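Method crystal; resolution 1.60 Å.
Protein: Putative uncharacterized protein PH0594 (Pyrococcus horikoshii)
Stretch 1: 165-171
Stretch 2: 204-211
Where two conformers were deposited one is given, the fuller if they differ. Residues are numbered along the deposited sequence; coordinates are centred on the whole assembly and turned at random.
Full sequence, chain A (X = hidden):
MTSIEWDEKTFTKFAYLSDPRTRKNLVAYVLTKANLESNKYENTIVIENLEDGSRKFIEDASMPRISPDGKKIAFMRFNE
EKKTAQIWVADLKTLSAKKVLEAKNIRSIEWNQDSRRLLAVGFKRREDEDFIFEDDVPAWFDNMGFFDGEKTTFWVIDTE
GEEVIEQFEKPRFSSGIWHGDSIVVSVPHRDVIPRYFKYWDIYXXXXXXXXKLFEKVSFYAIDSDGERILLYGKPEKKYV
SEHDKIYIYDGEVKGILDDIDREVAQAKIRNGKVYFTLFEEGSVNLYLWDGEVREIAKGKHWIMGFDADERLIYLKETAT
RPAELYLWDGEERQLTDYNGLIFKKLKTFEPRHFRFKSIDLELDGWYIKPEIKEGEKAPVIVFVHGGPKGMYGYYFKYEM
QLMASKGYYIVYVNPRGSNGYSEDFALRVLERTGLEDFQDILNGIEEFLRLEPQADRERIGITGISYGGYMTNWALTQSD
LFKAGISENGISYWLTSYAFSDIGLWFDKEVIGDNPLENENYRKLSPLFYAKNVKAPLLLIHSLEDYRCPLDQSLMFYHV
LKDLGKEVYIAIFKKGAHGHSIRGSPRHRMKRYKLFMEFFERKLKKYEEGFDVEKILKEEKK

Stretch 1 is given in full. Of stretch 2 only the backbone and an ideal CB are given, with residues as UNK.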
# COMPACT_ATOMS: atom_id res chain seq x y z
N ILE A 165 17.21 31.36 -11.88
CA ILE A 165 18.28 32.04 -12.59
C ILE A 165 19.21 32.86 -11.67
O ILE A 165 20.34 33.18 -12.05
CB ILE A 165 17.83 32.81 -13.80
CG1 ILE A 165 16.99 33.97 -13.43
CG2 ILE A 165 17.18 31.86 -14.88
CD1 ILE A 165 16.51 34.76 -14.66
N GLU A 166 18.74 33.20 -10.47
CA GLU A 166 19.59 33.83 -9.47
C GLU A 166 19.04 33.42 -8.16
O GLU A 166 17.82 33.24 -7.99
CB GLU A 166 19.39 35.35 -9.52
CG GLU A 166 19.69 36.07 -10.78
CD GLU A 166 21.13 36.49 -10.90
OE1 GLU A 166 21.44 37.15 -11.92
OE2 GLU A 166 21.96 36.12 -10.03
N GLN A 167 19.93 33.28 -7.20
CA GLN A 167 19.50 32.98 -5.87
C GLN A 167 20.46 33.55 -4.86
O GLN A 167 21.70 33.69 -5.15
CB GLN A 167 19.41 31.52 -5.64
CG GLN A 167 20.64 30.71 -5.74
CD GLN A 167 20.24 29.26 -5.86
OE1 GLN A 167 19.84 28.63 -4.86
NE2 GLN A 167 20.24 28.75 -7.11
N PHE A 168 19.95 33.88 -3.67
CA PHE A 168 20.82 34.34 -2.58
C PHE A 168 20.08 34.14 -1.27
O PHE A 168 18.89 33.90 -1.24
CB PHE A 168 21.31 35.79 -2.72
CG PHE A 168 20.23 36.85 -2.86
CD1 PHE A 168 19.64 37.12 -4.12
CD2 PHE A 168 19.78 37.60 -1.77
CE1 PHE A 168 18.59 38.03 -4.24
CE2 PHE A 168 18.74 38.51 -1.90
CZ PHE A 168 18.20 38.75 -3.10
N GLU A 169 20.84 34.24 -0.20
CA GLU A 169 20.30 34.08 1.17
C GLU A 169 20.58 35.31 2.03
O GLU A 169 21.52 36.10 1.78
CB GLU A 169 20.82 32.82 1.82
CG GLU A 169 22.12 32.91 2.55
CD GLU A 169 22.45 31.56 3.26
OE1 GLU A 169 22.86 31.58 4.42
OE2 GLU A 169 22.25 30.51 2.65
N LYS A 170 19.73 35.48 3.01
CA LYS A 170 19.84 36.53 4.00
C LYS A 170 19.48 35.99 5.36
O LYS A 170 18.98 34.88 5.47
CB LYS A 170 18.88 37.67 3.64
CG LYS A 170 19.34 38.46 2.46
CD LYS A 170 20.64 39.28 2.66
CE LYS A 170 20.94 40.21 1.49
NZ LYS A 170 22.32 40.73 1.71
N PRO A 171 19.77 36.78 6.42
CA PRO A 171 19.25 36.37 7.73
C PRO A 171 17.77 36.10 7.83
O PRO A 171 17.00 36.53 6.91
CB PRO A 171 19.65 37.60 8.61
CG PRO A 171 20.80 38.17 7.90
CD PRO A 171 20.46 38.07 6.43
N UNK A 204 19.60 47.40 -2.10
CA UNK A 204 19.15 47.29 -3.50
C UNK A 204 20.09 46.28 -4.12
O UNK A 204 21.35 46.46 -4.10
CB UNK A 204 19.17 48.63 -4.24
N UNK A 205 19.51 45.21 -4.63
CA UNK A 205 20.22 44.01 -5.14
C UNK A 205 19.96 43.86 -6.63
O UNK A 205 18.84 44.00 -7.12
CB UNK A 205 19.78 42.75 -4.40
N UNK A 206 21.02 43.63 -7.39
CA UNK A 206 20.88 43.24 -8.78
C UNK A 206 22.11 42.42 -9.23
O UNK A 206 23.26 42.79 -8.98
CB UNK A 206 20.70 44.48 -9.66
N UNK A 207 21.85 41.32 -9.92
CA UNK A 207 22.91 40.56 -10.60
C UNK A 207 24.04 40.20 -9.69
O UNK A 207 25.22 40.32 -10.06
CB UNK A 207 23.46 41.35 -11.79
N UNK A 208 23.69 39.84 -8.45
CA UNK A 208 24.66 39.35 -7.50
C UNK A 208 25.44 40.37 -6.74
O UNK A 208 26.32 40.01 -5.99
CB UNK A 208 25.65 38.44 -8.23
N UNK A 209 25.15 41.64 -6.93
CA UNK A 209 25.78 42.72 -6.19
C UNK A 209 24.69 43.51 -5.50
O UNK A 209 23.55 43.48 -5.95
CB UNK A 209 26.62 43.61 -7.10
N UNK A 210 25.05 44.20 -4.43
CA UNK A 210 24.08 45.01 -3.67
C UNK A 210 24.72 46.29 -3.18
O UNK A 210 25.95 46.39 -3.05
CB UNK A 210 23.52 44.22 -2.48
N UNK A 211 23.85 47.26 -2.95
CA UNK A 211 24.24 48.48 -2.30
C UNK A 211 23.23 48.76 -1.18
O UNK A 211 22.01 48.50 -1.32
CB UNK A 211 24.32 49.64 -3.30

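The second stretch is a hairpin: the backbone N of 204 bonds to O of 211 (2.8 Å) and N of 206 to O of 209 (2.9 Å), each pair reciprocated. Its contacts with the extended first stretch therefore depend on side chains, as the nearest CA atoms, those of Glu166 and position 207, lie 7.6 Å apart.

Position 204 has an ideal CB with nothing of stretch 1 within 5.5 Å, so stretch 1 sets no preference; the residue is Leu204.

At position 205 the CA-to-CB bond points toward stretch 1, and the ideal CB lies 4.5 Å from Phe168 CZ. The Phe168 ring offers a flat apolar surface, with the Glu166 carboxylate farther along. A large aliphatic or aromatic side chain would suit, an aromatic one gaining most from the flat surface. The residue is Trp205, with chi1 at -165° (t). Its five-membered ring stacks face to face on Phe168, centroids 3.8 Å apart and planes at 19°; the closest atoms are Phe168 CD1 and Trp205 CZ2, at 3.2 Å. Glu166 OE2 meets the indole at its edge, 3.7 Å from Trp205 CH2, where the ring's hydrogens offer a weakly positive rim.

Position 206 points away, so polar or charged chains are acceptable. Lys206 is fully extended, all four chi angles t.

Positions 207 and 208 are the central residues of a type I' turn. At 207, phi/psi of 53/40 favours Asn, Asp or Gly. CA-to-CB points away, but the ideal CB is 4.7 Å from Glu166 OE1, so on charge alone a neutral or basic group would be easier to place than an acid. The residue is nevertheless Asp207, whose end turns back: OD1 lies 3.4 Å from Glu166 OE1, a close approach of like charges without a hydrogen bond. Glu166 OE1 is hydrogen-bonded elsewhere in the structure.

At 208, phi of +83° by itself favours glycine, and Gly208 is found.

Position 209 is out of reach of stretch 1; polar residues would serve, and Glu209 does.

Position 210 points toward stretch 1, yet its ideal CB has no neighbour within 5.5 Å. A long side chain is needed to cross that gap, and the Lys170 ammonium makes an acid attractive, though long polar chains could also reach. Glu210, with chi1 at 71° (p) and the rest extended, accepts a hydrogen bond from Lys170 NZ to its OE2 at 2.8 Å, part of a salt bridge.

Position 211, also out of reach, is Glu211.

Stretch 2 (204-211) LWKDGEEE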
# COMPACT_ATOMS: atom_id res chain seq x y z
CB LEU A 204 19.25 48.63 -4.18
CG LEU A 204 18.52 48.73 -5.49
CD1 LEU A 204 17.01 48.46 -5.34
CD2 LEU A 204 18.84 50.11 -6.08
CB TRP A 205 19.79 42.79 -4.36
CG TRP A 205 20.64 41.57 -4.51
CD1 TRP A 205 21.57 41.04 -3.61
CD2 TRP A 205 20.61 40.62 -5.63
NE1 TRP A 205 22.10 39.90 -4.10
CE2 TRP A 205 21.56 39.59 -5.31
CE3 TRP A 205 19.84 40.50 -6.74
CZ2 TRP A 205 21.78 38.49 -6.14
CZ3 TRP A 205 20.09 39.40 -7.63
CH2 TRP A 205 21.02 38.41 -7.31
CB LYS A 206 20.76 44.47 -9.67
CG LYS A 206 20.48 44.13 -11.16
CD LYS A 206 20.10 45.43 -11.84
CE LYS A 206 19.89 45.32 -13.34
NZ LYS A 206 19.35 46.65 -13.77
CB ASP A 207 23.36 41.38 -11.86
CG ASP A 207 22.28 41.39 -12.95
OD1 ASP A 207 21.56 40.36 -13.01
OD2 ASP A 207 22.07 42.42 -13.63
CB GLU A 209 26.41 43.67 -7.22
CG GLU A 209 27.40 42.94 -8.09
CD GLU A 209 28.32 43.91 -8.78
OE1 GLU A 209 29.52 43.92 -8.41
OE2 GLU A 209 27.82 44.68 -9.65
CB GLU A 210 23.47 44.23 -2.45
CG GLU A 210 24.41 44.01 -1.32
CD GLU A 210 23.87 43.09 -0.24
OE1 GLU A 210 24.67 42.95 0.70
OE2 GLU A 210 22.70 42.65 -0.28
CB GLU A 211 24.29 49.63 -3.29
CG GLU A 211 22.98 50.19 -3.74
CD GLU A 211 23.17 51.48 -4.54
OE1 GLU A 211 24.29 52.04 -4.49
OE2 GLU A 211 22.21 51.93 -5.20
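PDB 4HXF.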